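PDB 3MES: choline kinase from Cryptosporidium parvum, which probably transfers phosphate from ATP to choline, and perhaps to ethanolamine, in the making of phospholipid precursors. Local coordinates for residues I366-W371 / N396-H401; K200-W205 / W371-I376. All coordinates share one frame; numbering follows the deposited sequence.

Interaction 1: residues I366-W371 / N396-H401; sequences ISHITW and NTRFTH. With DME (decamethonium ion), chain K.
Arg398 reaches from helix 391-411 to two acceptors on helix 364-376. Its NE donates to His368 ND1 at 2.9 Å, a bond lying in the planes of both the imidazole and the guanidinium although those planes stand 87° apart. Its NH2 donates to Ser367 OG at 3.1 Å, with the hydroxyl tilted somewhat from the guanidinium plane. Two bends in the arginine chain (chi2 -49°, chi3 -55°) fold it back toward the neighbouring helix and present NE and NH2 to it together. NH1 is hydrogen-bonded to Tyr394 OH of its own helix and lies 3.7 Å from Trp371 CB. Ser367 OG also bonds to Asn300 OD1, which takes the indole NE1 of Trp371 as well, so one asparagine oxygen fixes both the serine and the tryptophan. Because His368 ND1 accepts from the arginine, it should carry no proton of its own. One face of the His368 ring is covered by His401 CB, a CH-pi contact 3.8 Å from the ring centroid. The two imidazoles form an offset edge-to-face pair, the edge of His401 toward His368, while His401 ND1 is hydrogen-bonded to the hydroxyl OH of Tyr307, a residue of the magnesium site. Phe399 sets its ring edge near Ile369 O, with CE1 at 4.0 Å. The short helix segments run nearly antiparallel, 8.0 Å apart at closest approach, and all the residues that touch across them are buried. Over one face of Trp371 lie methyl groups of a decamethonium ammonium, with C17 3.3 Å from CZ3. This is cation-pi geometry, and the arrangement is that of an antiparallel helix pair, bonded through a buried arginine, flanking one aromatic wall of the quaternary-ammonium pocket in a choline kinase fold.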
loop_
_atom_site.group_PDB
_atom_site.type_symbol
_atom_site.label_atom_id
_atom_site.label_comp_id
_atom_site.label_asym_id
_atom_site.label_seq_id
_atom_site.Cartn_x
_atom_site.Cartn_y
_atom_site.Cartn_z
ATOM N N ILE B 366 -8.458 -26.001 5.879
ATOM C CA ILE B 366 -8.292 -25.653 7.285
ATOM C C ILE B 366 -9.251 -24.527 7.664
ATOM O O ILE B 366 -9.830 -24.532 8.749
ATOM C CB ILE B 366 -6.843 -25.231 7.599
ATOM C CG1 ILE B 366 -5.880 -26.384 7.309
ATOM C CG2 ILE B 366 -6.715 -24.793 9.051
ATOM C CD1 ILE B 366 -6.039 -27.572 8.236
ATOM N N SER B 367 -9.424 -23.576 6.751
ATOM C CA SER B 367 -10.290 -22.422 6.972
ATOM C C SER B 367 -11.767 -22.807 7.052
ATOM O O SER B 367 -12.474 -22.389 7.972
ATOM C CB SER B 367 -10.075 -21.384 5.867
ATOM O OG SER B 367 -10.960 -20.284 6.013
ATOM N N HIS B 368 -12.227 -23.605 6.091
ATOM C CA HIS B 368 -13.625 -24.036 6.054
ATOM C C HIS B 368 -14.008 -24.858 7.279
ATOM O O HIS B 368 -15.125 -24.751 7.784
ATOM C CB HIS B 368 -13.917 -24.848 4.789
ATOM C CG HIS B 368 -13.891 -24.042 3.529
ATOM N ND1 HIS B 368 -14.594 -22.865 3.383
ATOM C CD2 HIS B 368 -13.267 -24.256 2.347
ATOM C CE1 HIS B 368 -14.392 -22.383 2.170
ATOM N NE2 HIS B 368 -13.591 -23.209 1.521
ATOM N N ILE B 369 -13.091 -25.693 7.747
ATOM C CA ILE B 369 -13.369 -26.536 8.902
ATOM C C ILE B 369 -13.310 -25.737 10.199
ATOM O O ILE B 369 -14.167 -25.882 11.067
ATOM C CB ILE B 369 -12.400 -27.729 8.981
ATOM C CG1 ILE B 369 -12.905 -28.872 8.095
ATOM C CG2 ILE B 369 -12.255 -28.203 10.420
ATOM C CD1 ILE B 369 -12.040 -30.113 8.142
ATOM N N THR B 370 -12.296 -24.889 10.318
ATOM C CA THR B 370 -12.114 -24.078 11.511
ATOM C C THR B 370 -13.338 -23.208 11.783
ATOM O O THR B 370 -13.949 -23.287 12.845
ATOM C CB THR B 370 -10.866 -23.177 11.389
ATOM O OG1 THR B 370 -9.703 -23.992 11.180
ATOM C CG2 THR B 370 -10.681 -22.343 12.648
ATOM N N TRP B 371 -13.700 -22.382 10.813
ATOM C CA TRP B 371 -14.800 -21.450 11.006
ATOM C C TRP B 371 -16.150 -22.155 11.040
ATOM O O TRP B 371 -17.127 -21.618 11.568
ATOM C CB TRP B 371 -14.761 -20.350 9.949
ATOM C CG TRP B 371 -13.551 -19.484 10.091
ATOM C CD1 TRP B 371 -12.540 -19.324 9.186
ATOM C CD2 TRP B 371 -13.209 -18.673 11.223
ATOM N NE1 TRP B 371 -11.601 -18.454 9.680
ATOM C CE2 TRP B 371 -11.987 -18.039 10.928
ATOM C CE3 TRP B 371 -13.821 -18.417 12.453
ATOM C CZ2 TRP B 371 -11.364 -17.167 11.819
ATOM C CZ3 TRP B 371 -13.201 -17.550 13.337
ATOM C CH2 TRP B 371 -11.985 -16.936 13.015
ATOM N N ASN B 396 -22.989 -24.925 8.070
ATOM C CA ASN B 396 -23.377 -25.825 6.992
ATOM C C ASN B 396 -22.683 -25.448 5.692
ATOM O O ASN B 396 -22.266 -26.311 4.921
ATOM C CB ASN B 396 -24.893 -25.783 6.780
ATOM C CG ASN B 396 -25.653 -26.557 7.835
ATOM O OD1 ASN B 396 -26.874 -26.442 7.943
ATOM N ND2 ASN B 396 -24.936 -27.358 8.615
ATOM N N THR B 397 -22.561 -24.147 5.460
ATOM C CA THR B 397 -21.953 -23.648 4.235
ATOM C C THR B 397 -20.452 -23.925 4.200
ATOM O O THR B 397 -19.941 -24.478 3.223
ATOM C CB THR B 397 -22.226 -22.143 4.049
ATOM O OG1 THR B 397 -23.639 -21.912 4.087
ATOM C CG2 THR B 397 -21.678 -21.659 2.715
ATOM N N ARG B 398 -19.749 -23.555 5.267
ATOM C CA ARG B 398 -18.310 -23.791 5.333
ATOM C C ARG B 398 -17.997 -25.278 5.175
ATOM O O ARG B 398 -17.050 -25.649 4.477
ATOM C CB ARG B 398 -17.714 -23.256 6.637
ATOM C CG ARG B 398 -17.924 -21.766 6.869
ATOM C CD ARG B 398 -17.540 -20.929 5.652
ATOM N NE ARG B 398 -16.171 -21.167 5.200
ATOM C CZ ARG B 398 -15.116 -20.447 5.572
ATOM N NH1 ARG B 398 -15.259 -19.437 6.420
ATOM N NH2 ARG B 398 -13.913 -20.742 5.097
ATOM N N PHE B 399 -18.794 -26.123 5.823
ATOM C CA PHE B 399 -18.616 -27.567 5.707
ATOM C C PHE B 399 -18.863 -28.015 4.271
ATOM O O PHE B 399 -18.034 -28.695 3.673
ATOM C CB PHE B 399 -19.544 -28.324 6.665
ATOM C CG PHE B 399 -19.209 -28.131 8.120
ATOM C CD1 PHE B 399 -17.927 -27.779 8.511
ATOM C CD2 PHE B 399 -20.170 -28.325 9.096
ATOM C CE1 PHE B 399 -17.616 -27.606 9.846
ATOM C CE2 PHE B 399 -19.866 -28.156 10.432
ATOM C CZ PHE B 399 -18.585 -27.797 10.808
ATOM N N THR B 400 -20.008 -27.626 3.723
ATOM C CA THR B 400 -20.316 -27.906 2.328
ATOM C C THR B 400 -19.119 -27.559 1.448
ATOM O O THR B 400 -18.672 -28.374 0.642
ATOM C CB THR B 400 -21.543 -27.101 1.850
ATOM O OG1 THR B 400 -22.706 -27.514 2.579
ATOM C CG2 THR B 400 -21.783 -27.316 0.363
ATOM N N HIS B 401 -18.597 -26.350 1.618
ATOM C CA HIS B 401 -17.500 -25.870 0.783
ATOM C C HIS B 401 -16.206 -26.644 1.007
ATOM O O HIS B 401 -15.378 -26.750 0.102
ATOM C CB HIS B 401 -17.273 -24.368 0.981
ATOM C CG HIS B 401 -18.338 -23.512 0.367
ATOM N ND1 HIS B 401 -18.601 -22.229 0.795
ATOM C CD2 HIS B 401 -19.212 -23.761 -0.636
ATOM C CE1 HIS B 401 -19.587 -21.721 0.076
ATOM N NE2 HIS B 401 -19.976 -22.631 -0.798
HETATM N N1 DME K . -21.764 -6.497 10.184
HETATM C C2 DME K . -22.413 -7.330 11.210
HETATM C C3 DME K . -21.420 -8.372 11.737
HETATM C C4 DME K . -22.145 -9.486 12.501
HETATM C C5 DME K . -21.157 -10.501 13.088
HETATM C C6 DME K . -20.488 -11.333 11.987
HETATM C C7 DME K . -20.867 -12.814 12.098
HETATM C C8 DME K . -19.627 -13.689 12.296
HETATM C C9 DME K . -19.095 -14.224 10.965
HETATM C C10 DME K . -17.564 -14.175 10.930
HETATM C C11 DME K . -16.996 -15.351 10.135
HETATM N N12 DME K . -15.525 -15.334 10.192
HETATM C C13 DME K . -22.732 -6.169 9.124
HETATM C C14 DME K . -21.279 -5.254 10.807
HETATM C C15 DME K . -20.633 -7.232 9.596
HETATM C C16 DME K . -15.015 -14.054 9.679
HETATM C C17 DME K . -15.093 -15.508 11.586
HETATM C C18 DME K . -15.000 -16.430 9.359
#

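Interaction 2: residues K200-W205 / W371-I376; sequences KRIYLW and WGLWSI. With DME (decamethonium ion), chain K.
The indole of Trp205 is sandwiched: the aliphatic CG of Arg201, from its own helix, sits over the centre of one face, and Trp374 CD1 lies over the opposite face, offset toward the rim. Trp374 CB also presses on the six-membered ring, 3.5 Å from Trp205 CE3. The Trp205 and Trp374 rings meet obliquely, planes at 51°, with their side chains running alongside one another in the same direction. Trp374 receives CZ3 of Trp371 and methyl C17 of decamethonium over one face, and has Trp371 O at its edge; farther out, its CH2 atom is 3.8 Å from ligand chain atom C8. In Trp374, CG stands opposite the backbone N (chi1 171°), which carries the indole across from Trp205 to the ligand. Trp371 closes the cluster, its CZ3 4.2 Å from Trp205 CH2 with the six-membered rings again oblique. Beside the aromatics, Leu373 points at helix 198-214 and puts CD1 3.6 Å from Ile202 O and 4.0 Å from Ile202 CG2. The short segments run in roughly the same direction, at 32°, with axes 9.3 Å apart. Trp205 thus backs the two pocket tryptophans without belonging to the decamethonium pocket itself. Contact between these helices is apolar and aromatic, implying a join that depends on the fit of shapes, while the pi surfaces of Trp371 and Trp374 probably offer the quaternary ammonium an electron-rich lining.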
loop_
_atom_site.group_PDB
_atom_site.type_symbol
_atom_site.label_atom_id
_atom_site.label_comp_id
_atom_site.label_asym_id
_atom_site.label_seq_id
_atom_site.Cartn_x
_atom_site.Cartn_y
_atom_site.Cartn_z
ATOM N N LYS B 200 -4.378 -27.525 16.897
ATOM C CA LYS B 200 -4.837 -27.345 18.268
ATOM C C LYS B 200 -6.200 -26.667 18.287
ATOM O O LYS B 200 -7.141 -27.149 18.918
ATOM C CB LYS B 200 -3.840 -26.500 19.061
ATOM C CG LYS B 200 -2.422 -27.034 19.051
ATOM C CD LYS B 200 -1.494 -26.113 19.824
ATOM C CE LYS B 200 -0.041 -26.510 19.635
ATOM N NZ LYS B 200 0.873 -25.624 20.407
ATOM N N ARG B 201 -6.293 -25.540 17.592
ATOM C CA ARG B 201 -7.523 -24.756 17.557
ATOM C C ARG B 201 -8.692 -25.578 17.024
ATOM O O ARG B 201 -9.795 -25.522 17.569
ATOM C CB ARG B 201 -7.321 -23.492 16.719
ATOM C CG ARG B 201 -8.566 -22.644 16.536
ATOM C CD ARG B 201 -8.202 -21.243 16.082
ATOM N NE ARG B 201 -7.544 -20.487 17.144
ATOM C CZ ARG B 201 -6.959 -19.305 16.973
ATOM N NH1 ARG B 201 -6.938 -18.734 15.777
ATOM N NH2 ARG B 201 -6.389 -18.695 18.003
ATOM N N ILE B 202 -8.449 -26.344 15.964
ATOM C CA ILE B 202 -9.486 -27.196 15.395
ATOM C C ILE B 202 -9.973 -28.232 16.402
ATOM O O ILE B 202 -11.176 -28.418 16.580
ATOM C CB ILE B 202 -9.013 -27.911 14.114
ATOM C CG1 ILE B 202 -8.994 -26.934 12.937
ATOM C CG2 ILE B 202 -9.919 -29.090 13.803
ATOM C CD1 ILE B 202 -8.551 -27.552 11.626
ATOM N N TYR B 203 -9.037 -28.910 17.059
ATOM C CA TYR B 203 -9.397 -29.901 18.063
ATOM C C TYR B 203 -10.120 -29.224 19.226
ATOM O O TYR B 203 -11.135 -29.721 19.719
ATOM C CB TYR B 203 -8.160 -30.655 18.561
ATOM C CG TYR B 203 -7.383 -31.353 17.466
ATOM C CD1 TYR B 203 -5.993 -31.364 17.468
ATOM C CD2 TYR B 203 -8.040 -31.992 16.422
ATOM C CE1 TYR B 203 -5.282 -32.000 16.465
ATOM C CE2 TYR B 203 -7.339 -32.628 15.418
ATOM C CZ TYR B 203 -5.963 -32.629 15.441
ATOM O OH TYR B 203 -5.269 -33.263 14.437
ATOM N N LEU B 204 -9.597 -28.080 19.649
ATOM C CA LEU B 204 -10.194 -27.328 20.742
ATOM C C LEU B 204 -11.631 -26.925 20.417
ATOM O O LEU B 204 -12.533 -27.085 21.240
ATOM C CB LEU B 204 -9.365 -26.078 21.034
ATOM C CG LEU B 204 -9.359 -25.610 22.484
ATOM C CD1 LEU B 204 -8.472 -26.534 23.306
ATOM C CD2 LEU B 204 -8.880 -24.166 22.580
ATOM N N TRP B 205 -11.841 -26.398 19.216
ATOM C CA TRP B 205 -13.170 -25.948 18.812
ATOM C C TRP B 205 -14.085 -27.110 18.436
ATOM O O TRP B 205 -15.309 -26.991 18.503
ATOM C CB TRP B 205 -13.090 -24.922 17.677
ATOM C CG TRP B 205 -12.527 -23.604 18.113
ATOM C CD1 TRP B 205 -12.244 -23.219 19.393
ATOM C CD2 TRP B 205 -12.215 -22.481 17.279
ATOM N NE1 TRP B 205 -11.757 -21.934 19.404
ATOM C CE2 TRP B 205 -11.731 -21.457 18.119
ATOM C CE3 TRP B 205 -12.292 -22.242 15.903
ATOM C CZ2 TRP B 205 -11.326 -20.216 17.630
ATOM C CZ3 TRP B 205 -11.887 -21.012 15.418
ATOM C CH2 TRP B 205 -11.411 -20.013 16.280
ATOM N N TRP B 371 -13.700 -22.382 10.813
ATOM C CA TRP B 371 -14.800 -21.450 11.006
ATOM C C TRP B 371 -16.150 -22.155 11.040
ATOM O O TRP B 371 -17.127 -21.618 11.568
ATOM C CB TRP B 371 -14.761 -20.350 9.949
ATOM C CG TRP B 371 -13.551 -19.484 10.091
ATOM C CD1 TRP B 371 -12.540 -19.324 9.186
ATOM C CD2 TRP B 371 -13.209 -18.673 11.223
ATOM N NE1 TRP B 371 -11.601 -18.454 9.680
ATOM C CE2 TRP B 371 -11.987 -18.039 10.928
ATOM C CE3 TRP B 371 -13.821 -18.417 12.453
ATOM C CZ2 TRP B 371 -11.364 -17.167 11.819
ATOM C CZ3 TRP B 371 -13.201 -17.550 13.337
ATOM C CH2 TRP B 371 -11.985 -16.936 13.015
ATOM N N GLY B 372 -16.197 -23.362 10.484
ATOM C CA GLY B 372 -17.382 -24.201 10.600
ATOM C C GLY B 372 -17.608 -24.612 12.046
ATOM O O GLY B 372 -18.652 -24.324 12.630
ATOM N N LEU B 373 -16.622 -25.286 12.627
ATOM C CA LEU B 373 -16.703 -25.696 14.023
ATOM C C LEU B 373 -16.888 -24.481 14.926
ATOM O O LEU B 373 -17.649 -24.523 15.892
ATOM C CB LEU B 373 -15.445 -26.463 14.430
ATOM C CG LEU B 373 -15.096 -27.696 13.600
ATOM C CD1 LEU B 373 -13.800 -28.323 14.098
ATOM C CD2 LEU B 373 -16.238 -28.704 13.624
ATOM N N TRP B 374 -16.182 -23.402 14.605
ATOM C CA TRP B 374 -16.284 -22.152 15.352
ATOM C C TRP B 374 -17.716 -21.634 15.355
ATOM O O TRP B 374 -18.236 -21.209 16.389
ATOM C CB TRP B 374 -15.352 -21.102 14.742
ATOM C CG TRP B 374 -15.525 -19.720 15.298
ATOM C CD1 TRP B 374 -14.870 -19.176 16.365
ATOM C CD2 TRP B 374 -16.399 -18.696 14.802
ATOM N NE1 TRP B 374 -15.284 -17.882 16.567
ATOM C CE2 TRP B 374 -16.221 -17.563 15.621
ATOM C CE3 TRP B 374 -17.313 -18.630 13.746
ATOM C CZ2 TRP B 374 -16.927 -16.378 15.420
ATOM C CZ3 TRP B 374 -18.014 -17.453 13.549
ATOM C CH2 TRP B 374 -17.816 -16.342 14.380
ATOM N N SER B 375 -18.348 -21.675 14.189
ATOM C CA SER B 375 -19.707 -21.182 14.032
ATOM C C SER B 375 -20.673 -21.963 14.919
ATOM O O SER B 375 -21.673 -21.423 15.389
ATOM C CB SER B 375 -20.132 -21.272 12.565
ATOM O OG SER B 375 -21.163 -20.346 12.275
ATOM N N ILE B 376 -20.366 -23.236 15.147
ATOM C CA ILE B 376 -21.186 -24.079 16.015
ATOM C C ILE B 376 -20.835 -23.869 17.486
ATOM O O ILE B 376 -21.716 -23.792 18.339
ATOM C CB ILE B 376 -21.010 -25.570 15.684
ATOM C CG1 ILE B 376 -21.301 -25.833 14.207
ATOM C CG2 ILE B 376 -21.915 -26.418 16.567
ATOM C CD1 ILE B 376 -21.195 -27.293 13.821
HETATM N N1 DME K . -21.764 -6.497 10.184
HETATM C C2 DME K . -22.413 -7.330 11.210
HETATM C C3 DME K . -21.420 -8.372 11.737
HETATM C C4 DME K . -22.145 -9.486 12.501
HETATM C C5 DME K . -21.157 -10.501 13.088
HETATM C C6 DME K . -20.488 -11.333 11.987
HETATM C C7 DME K . -20.867 -12.814 12.098
HETATM C C8 DME K . -19.627 -13.689 12.296
HETATM C C9 DME K . -19.095 -14.224 10.965
HETATM C C10 DME K . -17.564 -14.175 10.930
HETATM C C11 DME K . -16.996 -15.351 10.135
HETATM N N12 DME K . -15.525 -15.334 10.192
HETATM C C13 DME K . -22.732 -6.169 9.124
HETATM C C14 DME K . -21.279 -5.254 10.807
HETATM C C15 DME K . -20.633 -7.232 9.596
HETATM C C16 DME K . -15.015 -14.054 9.679
HETATM C C17 DME K . -15.093 -15.508 11.586
HETATM C C18 DME K . -15.000 -16.430 9.359
#

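Helix 364-376 is common to both contacts and Trp371 belongs to each, so helices 391-411 and 198-214 both pack on the same helix. Both contacts are buried, but interaction 1 is the more enclosed: all its touching residues are buried, whereas Trp205 and Trp374 of interaction 2 are partly exposed. Polar bonding through one arginine distinguishes interaction 1 from the apolar packing of interaction 2. The two also touch directly, Thr370 CG2 lying 3.3 Å from Trp205 CZ3 and Phe399 CE1 3.5 Å from Gly372 CA. Interaction 1 places its polar network beside Trp371, while interaction 2 adds Trp374, and both meet decamethonium.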